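Local coordinates for protein nigritoxine (Vibrio nigripulchritudo, PDB 5M41) that is a bacterial protein toxin that acts on crustaceans and insects and has a new fold, at residues N27-R30 with A36-N39; I45-S50 with A214-L219; P208-G213 with A255-L260. All blocks are in the same frame, centred on the assembly; numbering follows the deposited sequence.

Interaction 1 of 3, residues N27-R30 with A36-N39; sequences NRYR and AQQN
Gln-37 lies across the Tyr-29 ring and ends on the carbonyl oxygen of that same tyrosine, so a single residue pair makes nearly the whole contact. Its CB stands beside the phenol oxygen, 3.5 Å from Tyr-29 OH. From there CG, anti to the carbonyl carbon of Gln-37, is carried over the ring face: it is 4.1 Å from the centroid and 29° off the normal, which qualifies as a CH-pi contact. The extended chain keeps the same course, and CD passes 3.9 Å from Tyr-29 CZ. The amide plane and the ring plane are 9° apart, so the flat end of Gln-37 rides almost parallel to the aromatic surface, with NE2 3.6 Å from Tyr-29 CE2. At its tip, NE2 donates to Tyr-29 O at 3.0 Å and with an N-H...O angle of 173°. The bond is nearly straight and runs in the amide plane, although NE2 approaches Tyr-29 O from above the plane of its carbonyl. Together the bond and the ring face probably hold the amide in this rotation. The carbonyl belongs to the last turn of helix 22-30, so the bond ties the end of this helix to the first turns of helix 34-54 across a three-residue link. Leu-199 and Leu-203 of helix 195-203 and Leu-185 of helix 177-191 pack on Tyr-29, while Arg-30 turns to Asp-196 beside the magnesium site, and the side chains of Asn-27 and Arg-28 touch strand 354-357.

Interaction 2 of 3, residues I45-S50 with A214-L219; sequences IIEVLS and AAREPL
Arg-216 carries the contact from 214-219, reaching to Ile-46, Glu-47 and Ser-50 of helix 34-54. Two residues before it, Ala-214 belongs to helix 206-215; its CB points away from 45-50, and its carbonyl oxygen accepts the backbone N-H of Glu-217 at 3.1 Å, a three-residue step that closes a turn with Arg-216 inside it. The CB of Arg-216 is directed toward helix 34-54, and the chain stays extended as far as CD. There it meets Ile-46 CG2 at 4.3 Å on the apolar side and Glu-47 OE1 at 3.4 Å on the polar side. A bend at chi3 (87°) then swings the guanidinium across Ser-50. The serine OG stands 2.9 Å above the guanidinium plane, offset toward its rim. Arg-216 NE lies 3.0 Å from Ser-50 OG, but the oxygen sits over the flat group and the pair is not a hydrogen bond; the serine shares a weak one with Tyr-64 OH. This joins two helices that are distant in sequence: between them the chain builds the antiparallel sheet of strands 77-80, 86-90, 98-102, 110-113 and 170-173. The charged bond is also loose. Arg-216 NH1 gives Glu-47 OE1 a weak hydrogen bond of 3.3 Å and 145°, within a salt bridge, and OE1 lies at the guanidinium edge with the carboxylate turned 50° from it. Glu-47 additionally touches Lys-212 and Arg-209 on helix 206-215, and Tyr-64 packs on Arg-216. At the next position, Glu-217 leaves the helical conformation and its side chain packs on Phe-43, one turn earlier on helix 34-54 than Glu-47.

Interaction 3 of 3, residues P208-G213 with A255-L260; sequences PRSAKG and AKYFDL
This is a buried helix-to-helix contact in which one aromatic side chain, Tyr-257 of helix 253-264, is laid against Ser-210 and Ala-211 of helix 206-215. The ring is met in two different ways. Over one face stands the backbone of Ala-211: its CA is 3.8 Å from the ring centroid and only 10° off the normal, a CH-pi contact placed over the centre of the ring. The methyl group adds apolar contact, Ala-211 CB lying 3.9 Å from Tyr-257 CD2. At the edge, and in the ring plane, is the hydroxyl of Ser-210. Tyr-257 OH donates to Ser-210 OG over a short 2.6 Å, and the same OG passes 3.3 Å from Tyr-257 CE2. The serine presents its oxygen there because OG is anti to the backbone N (chi1 -177°); the tyrosine takes the equivalent torsion, which sends its ring out from helix 253-264 across to the neighbouring helix. Phe-43 of helix 34-54 touches both Ser-210 and Tyr-257, and the Phe-232 ring meets that of Tyr-257 with the planes about 35° apart. Ser-210 OG also bonds to a carbonyl oxygen that can only accept, that of Leu-40. The hydroxyls therefore form a directed relay, phenol to serine to helix 34-54 backbone, that gives both buried oxygens a partner and links three helices through one small polar group.

The three contacts tie together a group of packed helices near one end of the elongated chain. Interactions 1 and 3 are buried, each built on a tyrosine ring with a neutral hydrogen bond, and they touch through the salt bridge of 2.8 Å from Arg-28 NH2 to Asp-259 OD1. Interaction 2 lies nearer the surface and relies on a weak, charged pair. It shares helix 34-54 with interaction 1, although their centres are about 17 Å apart, and helix 206-215 with interaction 3, where Glu-47 CB packs 3.2 Å from Arg-209 O. Interaction 1 joins helices adjacent in sequence, whereas the other two bring together helices separated by longer stretches of chain.

Interaction 1 of 3, residues N27-R30 with A36-N39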
ATOM      1  N   ASN A  27       2.615 -14.007  23.808  1.00 35.45           N
ATOM      2  CA  ASN A  27       3.847 -13.717  23.061  1.00 36.76           C
ATOM      3  C   ASN A  27       4.406 -12.316  23.292  1.00 35.90           C
ATOM      4  O   ASN A  27       5.622 -12.165  23.469  1.00 35.98           O
ATOM      5  CB  ASN A  27       3.689 -13.949  21.555  1.00 36.65           C
ATOM      6  CG  ASN A  27       3.531 -15.418  21.208  1.00 41.11           C
ATOM      7  OD1 ASN A  27       3.886 -16.297  21.993  1.00 38.83           O
ATOM      8  ND2 ASN A  27       2.974 -15.688  20.028  1.00 41.98           N
ATOM      9  N   ARG A  28       3.548 -11.297  23.283  1.00 33.86           N
ATOM     10  CA  ARG A  28       4.046  -9.963  23.597  1.00 34.94           C
ATOM     11  C   ARG A  28       4.758  -9.954  24.952  1.00 34.59           C
ATOM     12  O   ARG A  28       5.834  -9.343  25.090  1.00 36.42           O
ATOM     13  CB  ARG A  28       2.958  -8.876  23.610  1.00 33.75           C
ATOM     14  CG  ARG A  28       2.310  -8.521  22.278  1.00 36.42           C
ATOM     15  CD  ARG A  28       3.264  -8.210  21.126  1.00 33.40           C
ATOM     16  NE  ARG A  28       4.367  -7.254  21.346  1.00 32.45           N
ATOM     17  CZ  ARG A  28       4.389  -5.983  20.929  1.00 32.24           C
ATOM     18  NH1 ARG A  28       3.309  -5.429  20.379  1.00 30.47           N
ATOM     19  NH2 ARG A  28       5.481  -5.227  21.119  1.00 29.69           N
ATOM     20  N   TYR A  29       4.173 -10.605  25.944  1.00 32.92           N
ATOM     21  CA  TYR A  29       4.728 -10.534  27.307  1.00 32.83           C
ATOM     22  C   TYR A  29       6.013 -11.360  27.426  1.00 33.70           C
ATOM     23  O   TYR A  29       7.026 -10.906  27.977  1.00 32.07           O
ATOM     24  CB  TYR A  29       3.700 -10.981  28.355  1.00 33.42           C
ATOM     25  CG  TYR A  29       4.314 -10.972  29.732  1.00 33.29           C
ATOM     26  CD1 TYR A  29       4.424  -9.790  30.450  1.00 32.79           C
ATOM     27  CD2 TYR A  29       4.845 -12.145  30.279  1.00 32.85           C
ATOM     28  CE1 TYR A  29       5.022  -9.763  31.705  1.00 33.10           C
ATOM     29  CE2 TYR A  29       5.446 -12.130  31.519  1.00 32.68           C
ATOM     30  CZ  TYR A  29       5.533 -10.933  32.222  1.00 32.49           C
ATOM     31  OH  TYR A  29       6.162 -10.918  33.427  1.00 31.21           O
ATOM     32  N   ARG A  30       5.963 -12.573  26.881  1.00 34.19           N
ATOM     33  CA  ARG A  30       7.079 -13.507  26.949  1.00 36.63           C
ATOM     34  C   ARG A  30       8.296 -12.975  26.202  1.00 36.66           C
ATOM     35  O   ARG A  30       9.428 -13.219  26.595  1.00 37.81           O
ATOM     36  CB  ARG A  30       6.659 -14.900  26.408  1.00 37.44           C
ATOM     37  CG  ARG A  30       6.021 -15.778  27.490  1.00 39.69           C
ATOM     38  CD  ARG A  30       5.968 -17.270  27.097  1.00 42.54           C
ATOM     39  NE  ARG A  30       5.251 -17.410  25.824  1.00 43.59           N
ATOM     40  CZ  ARG A  30       4.047 -17.945  25.667  1.00 43.29           C
ATOM     41  NH1 ARG A  30       3.413 -18.501  26.678  1.00 41.61           N
ATOM     42  NH2 ARG A  30       3.503 -17.962  24.449  1.00 45.68           N
ATOM     43  N   ALA A  36      12.318  -5.386  31.151  1.00 33.50           N
ATOM     44  CA  ALA A  36      11.050  -4.817  30.652  1.00 33.14           C
ATOM     45  C   ALA A  36       9.819  -5.400  31.373  1.00 32.21           C
ATOM     46  O   ALA A  36       8.865  -4.678  31.635  1.00 31.01           O
ATOM     47  CB  ALA A  36      10.922  -5.024  29.150  1.00 33.45           C
ATOM     48  N   GLN A  37       9.828  -6.703  31.658  1.00 32.30           N
ATOM     49  CA  GLN A  37       8.743  -7.319  32.464  1.00 32.24           C
ATOM     50  C   GLN A  37       8.671  -6.747  33.896  1.00 32.54           C
ATOM     51  O   GLN A  37       7.581  -6.494  34.391  1.00 31.93           O
ATOM     52  CB  GLN A  37       8.855  -8.864  32.522  1.00 31.11           C
ATOM     53  CG  GLN A  37       8.826  -9.556  31.142  1.00 30.03           C
ATOM     54  CD  GLN A  37       9.247 -11.023  31.204  1.00 31.42           C
ATOM     55  OE1 GLN A  37       9.990 -11.423  32.095  1.00 32.09           O
ATOM     56  NE2 GLN A  37       8.779 -11.825  30.248  1.00 29.69           N
ATOM     57  N   GLN A  38       9.819  -6.579  34.561  1.00 32.35           N
ATOM     58  CA  GLN A  38       9.883  -5.924  35.871  1.00 34.45           C
ATOM     59  C   GLN A  38       9.339  -4.495  35.799  1.00 35.31           C
ATOM     60  O   GLN A  38       8.564  -4.049  36.681  1.00 34.38           O
ATOM     61  CB  GLN A  38      11.331  -5.918  36.409  1.00 35.53           C
ATOM     62  CG  GLN A  38      11.841  -7.335  36.672  1.00 37.75           C
ATOM     63  CD  GLN A  38      13.308  -7.409  37.043  1.00 40.81           C
ATOM     64  OE1 GLN A  38      13.975  -6.395  37.189  1.00 42.58           O
ATOM     65  NE2 GLN A  38      13.816  -8.619  37.180  1.00 40.18           N
ATOM     66  N   ASN A  39       9.756  -3.778  34.760  1.00 34.36           N
ATOM     67  CA  ASN A  39       9.293  -2.412  34.544  1.00 35.05           C
ATOM     68  C   ASN A  39       7.770  -2.396  34.370  1.00 33.51           C
ATOM     69  O   ASN A  39       7.086  -1.522  34.892  1.00 34.07           O
ATOM     70  CB  ASN A  39       9.912  -1.828  33.275  1.00 35.76           C
ATOM     71  CG  ASN A  39      11.365  -1.407  33.445  1.00 39.62           C
ATOM     72  OD1 ASN A  39      12.022  -1.067  32.465  1.00 45.64           O
ATOM     73  ND2 ASN A  39      11.874  -1.465  34.640  1.00 38.49           N
TER

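Interaction 2 of 3, residues I45-S50 with A214-L219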
ATOM      1  N   ILE A  45       2.317  -1.357  39.781  1.00 35.93           N
ATOM      2  CA  ILE A  45       2.407  -1.044  41.208  1.00 36.20           C
ATOM      3  C   ILE A  45       2.256   0.464  41.435  1.00 37.89           C
ATOM      4  O   ILE A  45       1.438   0.896  42.266  1.00 39.10           O
ATOM      5  CB  ILE A  45       3.723  -1.536  41.831  1.00 35.44           C
ATOM      6  CG1 ILE A  45       3.796  -3.061  41.774  1.00 34.93           C
ATOM      7  CG2 ILE A  45       3.816  -1.123  43.305  1.00 35.59           C
ATOM      8  CD1 ILE A  45       5.211  -3.592  41.988  1.00 33.89           C
ATOM      9  N   ILE A  46       3.044   1.253  40.701  1.00 38.66           N
ATOM     10  CA  ILE A  46       2.947   2.715  40.754  1.00 40.73           C
ATOM     11  C   ILE A  46       1.502   3.185  40.564  1.00 41.28           C
ATOM     12  O   ILE A  46       1.017   4.016  41.331  1.00 43.13           O
ATOM     13  CB  ILE A  46       3.858   3.408  39.723  1.00 40.21           C
ATOM     14  CG1 ILE A  46       5.332   3.307  40.160  1.00 42.22           C
ATOM     15  CG2 ILE A  46       3.494   4.885  39.617  1.00 42.36           C
ATOM     16  CD1 ILE A  46       6.344   3.473  39.024  1.00 40.95           C
ATOM     17  N   GLU A  47       0.806   2.643  39.568  1.00 38.76           N
ATOM     18  CA  GLU A  47      -0.577   3.021  39.370  1.00 40.43           C
ATOM     19  C   GLU A  47      -1.426   2.751  40.618  1.00 41.33           C
ATOM     20  O   GLU A  47      -2.242   3.590  41.017  1.00 43.43           O
ATOM     21  CB  GLU A  47      -1.166   2.367  38.120  1.00 39.88           C
ATOM     22  CG  GLU A  47      -2.645   2.630  37.863  1.00 42.66           C
ATOM     23  CD  GLU A  47      -3.006   4.108  37.678  1.00 47.04           C
ATOM     24  OE1 GLU A  47      -2.120   4.962  37.442  1.00 47.69           O
ATOM     25  OE2 GLU A  47      -4.204   4.416  37.766  1.00 50.98           O
ATOM     26  N   VAL A  48      -1.247   1.588  41.236  1.00 39.70           N
ATOM     27  CA  VAL A  48      -2.091   1.206  42.365  1.00 39.79           C
ATOM     28  C   VAL A  48      -1.739   2.046  43.603  1.00 41.65           C
ATOM     29  O   VAL A  48      -2.631   2.496  44.322  1.00 39.72           O
ATOM     30  CB  VAL A  48      -2.075  -0.325  42.620  1.00 41.15           C
ATOM     31  CG1 VAL A  48      -2.831  -0.698  43.890  1.00 39.27           C
ATOM     32  CG2 VAL A  48      -2.654  -1.054  41.412  1.00 37.82           C
ATOM     33  N   LEU A  49      -0.450   2.287  43.827  1.00 41.18           N
ATOM     34  CA  LEU A  49      -0.050   3.217  44.874  1.00 43.74           C
ATOM     35  C   LEU A  49      -0.666   4.613  44.678  1.00 47.56           C
ATOM     36  O   LEU A  49      -1.132   5.186  45.660  1.00 48.58           O
ATOM     37  CB  LEU A  49       1.469   3.314  45.023  1.00 42.86           C
ATOM     38  CG  LEU A  49       2.235   2.030  45.337  1.00 42.96           C
ATOM     39  CD1 LEU A  49       3.721   2.336  45.377  1.00 45.23           C
ATOM     40  CD2 LEU A  49       1.786   1.405  46.657  1.00 45.69           C
ATOM     41  N   SER A  50      -0.698   5.147  43.446  1.00 47.01           N
ATOM     42  CA  SER A  50      -1.341   6.450  43.192  1.00 49.99           C
ATOM     43  C   SER A  50      -2.807   6.427  43.608  1.00 53.17           C
ATOM     44  O   SER A  50      -3.316   7.383  44.198  1.00 50.91           O
ATOM     45  CB  SER A  50      -1.269   6.870  41.720  1.00 50.65           C
ATOM     46  OG  SER A  50       0.079   6.899  41.289  1.00 57.41           O
ATOM     47  N   ALA A 214       2.747   3.957  33.491  1.00 36.85           N
ATOM     48  CA  ALA A 214       3.738   4.500  32.577  1.00 37.67           C
ATOM     49  C   ALA A 214       3.351   5.911  32.078  1.00 39.63           C
ATOM     50  O   ALA A 214       4.233   6.730  31.892  1.00 39.23           O
ATOM     51  CB  ALA A 214       3.988   3.552  31.417  1.00 34.61           C
ATOM     52  N   ALA A 215       2.052   6.182  31.874  1.00 39.37           N
ATOM     53  CA  ALA A 215       1.597   7.499  31.410  1.00 41.52           C
ATOM     54  C   ALA A 215       1.778   8.573  32.466  1.00 43.85           C
ATOM     55  O   ALA A 215       1.821   9.735  32.129  1.00 44.94           O
ATOM     56  CB  ALA A 215       0.129   7.464  30.982  1.00 43.97           C
ATOM     57  N   ARG A 216       1.874   8.170  33.735  1.00 45.41           N
ATOM     58  CA  ARG A 216       2.168   9.066  34.849  1.00 49.17           C
ATOM     59  C   ARG A 216       3.625   9.455  34.916  1.00 47.16           C
ATOM     60  O   ARG A 216       3.945  10.373  35.614  1.00 46.34           O
ATOM     61  CB  ARG A 216       1.872   8.403  36.208  1.00 51.27           C
ATOM     62  CG  ARG A 216       0.482   7.884  36.410  1.00 55.23           C
ATOM     63  CD  ARG A 216       0.379   7.301  37.813  1.00 57.71           C
ATOM     64  NE  ARG A 216       0.022   8.374  38.717  1.00 66.79           N
ATOM     65  CZ  ARG A 216      -1.230   8.779  38.907  1.00 67.19           C
ATOM     66  NH1 ARG A 216      -2.242   8.164  38.292  1.00 70.55           N
ATOM     67  NH2 ARG A 216      -1.468   9.776  39.723  1.00 65.68           N
ATOM     68  N   GLU A 217       4.513   8.709  34.264  1.00 43.56           N
ATOM     69  CA  GLU A 217       5.955   8.959  34.374  1.00 45.14           C
ATOM     70  C   GLU A 217       6.337  10.362  33.820  1.00 44.90           C
ATOM     71  O   GLU A 217       6.230  10.585  32.630  1.00 45.69           O
ATOM     72  CB  GLU A 217       6.707   7.845  33.629  1.00 45.25           C
ATOM     73  CG  GLU A 217       8.212   7.840  33.798  1.00 50.12           C
ATOM     74  CD  GLU A 217       8.640   7.431  35.201  1.00 55.52           C
ATOM     75  OE1 GLU A 217       7.783   6.966  35.992  1.00 55.22           O
ATOM     76  OE2 GLU A 217       9.838   7.573  35.507  1.00 56.43           O
ATOM     77  N   PRO A 218       6.786  11.307  34.681  1.00 46.63           N
ATOM     78  CA  PRO A 218       6.890  12.709  34.201  1.00 45.60           C
ATOM     79  C   PRO A 218       7.807  12.826  33.007  1.00 45.25           C
ATOM     80  O   PRO A 218       8.941  12.323  33.038  1.00 43.99           O
ATOM     81  CB  PRO A 218       7.484  13.446  35.404  1.00 46.58           C
ATOM     82  CG  PRO A 218       7.021  12.646  36.577  1.00 47.16           C
ATOM     83  CD  PRO A 218       7.175  11.208  36.100  1.00 45.62           C
ATOM     84  N   LEU A 219       7.301  13.434  31.936  1.00 45.25           N
ATOM     85  CA  LEU A 219       8.125  13.749  30.762  1.00 47.58           C
ATOM     86  C   LEU A 219       8.586  12.519  29.966  1.00 47.75           C
ATOM     87  O   LEU A 219       9.498  12.617  29.143  1.00 48.54           O
ATOM     88  CB  LEU A 219       9.356  14.566  31.175  1.00 47.23           C
ATOM     89  CG  LEU A 219       9.167  15.669  32.215  1.00 50.82           C
ATOM     90  CD1 LEU A 219      10.513  16.350  32.481  1.00 51.04           C
ATOM     91  CD2 LEU A 219       8.119  16.662  31.732  1.00 49.31           C
TER

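Interaction 3 of 3, residues P208-G213 with A255-L260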
ATOM      1  N   PRO A 208      -3.422  -2.731  31.578  1.00 35.17           N
ATOM      2  CA  PRO A 208      -3.920  -1.350  31.576  1.00 35.55           C
ATOM      3  C   PRO A 208      -3.447  -0.537  32.782  1.00 34.92           C
ATOM      4  O   PRO A 208      -3.224   0.661  32.658  1.00 36.07           O
ATOM      5  CB  PRO A 208      -5.465  -1.515  31.635  1.00 38.41           C
ATOM      6  CG  PRO A 208      -5.731  -2.937  32.022  1.00 36.76           C
ATOM      7  CD  PRO A 208      -4.525  -3.713  31.550  1.00 35.07           C
ATOM      8  N   ARG A 209      -3.293  -1.167  33.943  1.00 34.90           N
ATOM      9  CA  ARG A 209      -2.706  -0.446  35.084  1.00 34.69           C
ATOM     10  C   ARG A 209      -1.258  -0.126  34.851  1.00 33.24           C
ATOM     11  O   ARG A 209      -0.789   0.951  35.232  1.00 32.87           O
ATOM     12  CB  ARG A 209      -2.863  -1.210  36.404  1.00 35.94           C
ATOM     13  CG  ARG A 209      -4.328  -1.418  36.758  1.00 40.38           C
ATOM     14  CD  ARG A 209      -4.526  -1.927  38.183  1.00 39.33           C
ATOM     15  NE  ARG A 209      -5.926  -1.759  38.518  1.00 38.56           N
ATOM     16  CZ  ARG A 209      -6.772  -2.746  38.737  1.00 40.28           C
ATOM     17  NH1 ARG A 209      -6.377  -4.030  38.695  1.00 39.52           N
ATOM     18  NH2 ARG A 209      -8.025  -2.443  39.002  1.00 39.23           N
ATOM     19  N   SER A 210      -0.538  -1.060  34.240  1.00 32.55           N
ATOM     20  CA  SER A 210       0.862  -0.810  33.908  1.00 32.71           C
ATOM     21  C   SER A 210       0.920   0.383  32.937  1.00 33.35           C
ATOM     22  O   SER A 210       1.653   1.329  33.162  1.00 35.63           O
ATOM     23  CB  SER A 210       1.514  -2.072  33.329  1.00 31.47           C
ATOM     24  OG  SER A 210       2.899  -1.835  33.064  1.00 32.30           O
ATOM     25  N   ALA A 211       0.086   0.362  31.899  1.00 33.49           N
ATOM     26  CA  ALA A 211       0.066   1.423  30.902  1.00 34.67           C
ATOM     27  C   ALA A 211      -0.248   2.770  31.581  1.00 37.18           C
ATOM     28  O   ALA A 211       0.359   3.810  31.258  1.00 37.96           O
ATOM     29  CB  ALA A 211      -0.972   1.119  29.832  1.00 34.08           C
ATOM     30  N   LYS A 212      -1.176   2.749  32.538  1.00 36.56           N
ATOM     31  CA  LYS A 212      -1.525   3.977  33.238  1.00 39.13           C
ATOM     32  C   LYS A 212      -0.364   4.464  34.082  1.00 39.18           C
ATOM     33  O   LYS A 212      -0.096   5.656  34.129  1.00 40.31           O
ATOM     34  CB  LYS A 212      -2.730   3.774  34.131  1.00 42.47           C
ATOM     35  CG  LYS A 212      -4.035   4.185  33.491  1.00 49.81           C
ATOM     36  CD  LYS A 212      -5.237   3.908  34.399  1.00 54.98           C
ATOM     37  CE  LYS A 212      -5.606   2.420  34.399  1.00 57.29           C
ATOM     38  NZ  LYS A 212      -6.917   2.207  35.087  1.00 64.09           N
ATOM     39  N   GLY A 213       0.315   3.547  34.763  1.00 36.87           N
ATOM     40  CA  GLY A 213       1.487   3.899  35.555  1.00 36.81           C
ATOM     41  C   GLY A 213       2.539   4.536  34.666  1.00 38.32           C
ATOM     42  O   GLY A 213       3.136   5.544  35.023  1.00 37.86           O
ATOM     43  N   ALA A 255      -0.797  -2.797  22.060  1.00 35.89           N
ATOM     44  CA  ALA A 255       0.400  -3.056  21.238  1.00 34.42           C
ATOM     45  C   ALA A 255       1.387  -1.861  21.277  1.00 34.05           C
ATOM     46  O   ALA A 255       2.629  -2.039  21.324  1.00 33.84           O
ATOM     47  CB  ALA A 255       0.012  -3.370  19.801  1.00 33.58           C
ATOM     48  N   LYS A 256       0.855  -0.650  21.258  1.00 33.75           N
ATOM     49  CA  LYS A 256       1.735   0.534  21.410  1.00 34.98           C
ATOM     50  C   LYS A 256       2.490   0.479  22.754  1.00 33.69           C
ATOM     51  O   LYS A 256       3.683   0.748  22.818  1.00 32.33           O
ATOM     52  CB  LYS A 256       0.955   1.847  21.265  1.00 35.95           C
ATOM     53  CG  LYS A 256       1.839   3.102  21.333  1.00 39.29           C
ATOM     54  CD  LYS A 256       1.060   4.420  21.178  1.00 41.83           C
ATOM     55  CE  LYS A 256       0.132   4.644  22.365  1.00 45.73           C
ATOM     56  NZ  LYS A 256      -0.954   5.624  22.087  1.00 48.59           N
ATOM     57  N   TYR A 257       1.808   0.079  23.820  1.00 34.24           N
ATOM     58  CA  TYR A 257       2.468  -0.002  25.126  1.00 33.59           C
ATOM     59  C   TYR A 257       3.559  -1.097  25.139  1.00 33.98           C
ATOM     60  O   TYR A 257       4.685  -0.864  25.587  1.00 32.97           O
ATOM     61  CB  TYR A 257       1.453  -0.226  26.267  1.00 33.43           C
ATOM     62  CG  TYR A 257       2.130  -0.239  27.630  1.00 34.19           C
ATOM     63  CD1 TYR A 257       3.034   0.779  27.980  1.00 33.47           C
ATOM     64  CD2 TYR A 257       1.882  -1.266  28.571  1.00 33.26           C
ATOM     65  CE1 TYR A 257       3.665   0.779  29.222  1.00 34.21           C
ATOM     66  CE2 TYR A 257       2.519  -1.268  29.810  1.00 32.46           C
ATOM     67  CZ  TYR A 257       3.405  -0.239  30.125  1.00 33.66           C
ATOM     68  OH  TYR A 257       4.059  -0.215  31.334  1.00 33.51           O
ATOM     69  N   PHE A 258       3.232  -2.280  24.617  1.00 32.44           N
ATOM     70  CA  PHE A 258       4.242  -3.302  24.507  1.00 32.56           C
ATOM     71  C   PHE A 258       5.437  -2.842  23.678  1.00 32.97           C
ATOM     72  O   PHE A 258       6.569  -3.101  24.058  1.00 32.29           O
ATOM     73  CB  PHE A 258       3.656  -4.572  23.908  1.00 31.45           C
ATOM     74  CG  PHE A 258       3.007  -5.468  24.924  1.00 31.40           C
ATOM     75  CD1 PHE A 258       3.766  -6.070  25.940  1.00 30.83           C
ATOM     76  CD2 PHE A 258       1.637  -5.717  24.867  1.00 31.29           C
ATOM     77  CE1 PHE A 258       3.159  -6.916  26.875  1.00 30.83           C
ATOM     78  CE2 PHE A 258       1.027  -6.575  25.781  1.00 33.04           C
ATOM     79  CZ  PHE A 258       1.790  -7.181  26.786  1.00 32.50           C
ATOM     80  N   ASP A 259       5.182  -2.147  22.567  1.00 32.27           N
ATOM     81  CA  ASP A 259       6.268  -1.636  21.719  1.00 33.45           C
ATOM     82  C   ASP A 259       7.163  -0.675  22.531  1.00 34.05           C
ATOM     83  O   ASP A 259       8.386  -0.655  22.382  1.00 34.44           O
ATOM     84  CB  ASP A 259       5.706  -0.856  20.523  1.00 33.25           C
ATOM     85  CG  ASP A 259       5.044  -1.741  19.466  1.00 35.30           C
ATOM     86  OD1 ASP A 259       5.155  -2.991  19.528  1.00 34.99           O
ATOM     87  OD2 ASP A 259       4.369  -1.152  18.569  1.00 36.15           O
ATOM     88  N   LEU A 260       6.530   0.169  23.341  1.00 33.58           N
ATOM     89  CA  LEU A 260       7.267   1.111  24.181  1.00 34.01           C
ATOM     90  C   LEU A 260       8.167   0.388  25.191  1.00 33.62           C
ATOM     91  O   LEU A 260       9.318   0.792  25.414  1.00 33.70           O
ATOM     92  CB  LEU A 260       6.295   2.062  24.902  1.00 35.02           C
ATOM     93  CG  LEU A 260       7.026   3.073  25.825  1.00 39.56           C
ATOM     94  CD1 LEU A 260       6.364   4.428  25.815  1.00 41.47           C
ATOM     95  CD2 LEU A 260       7.127   2.547  27.259  1.00 39.02           C
TER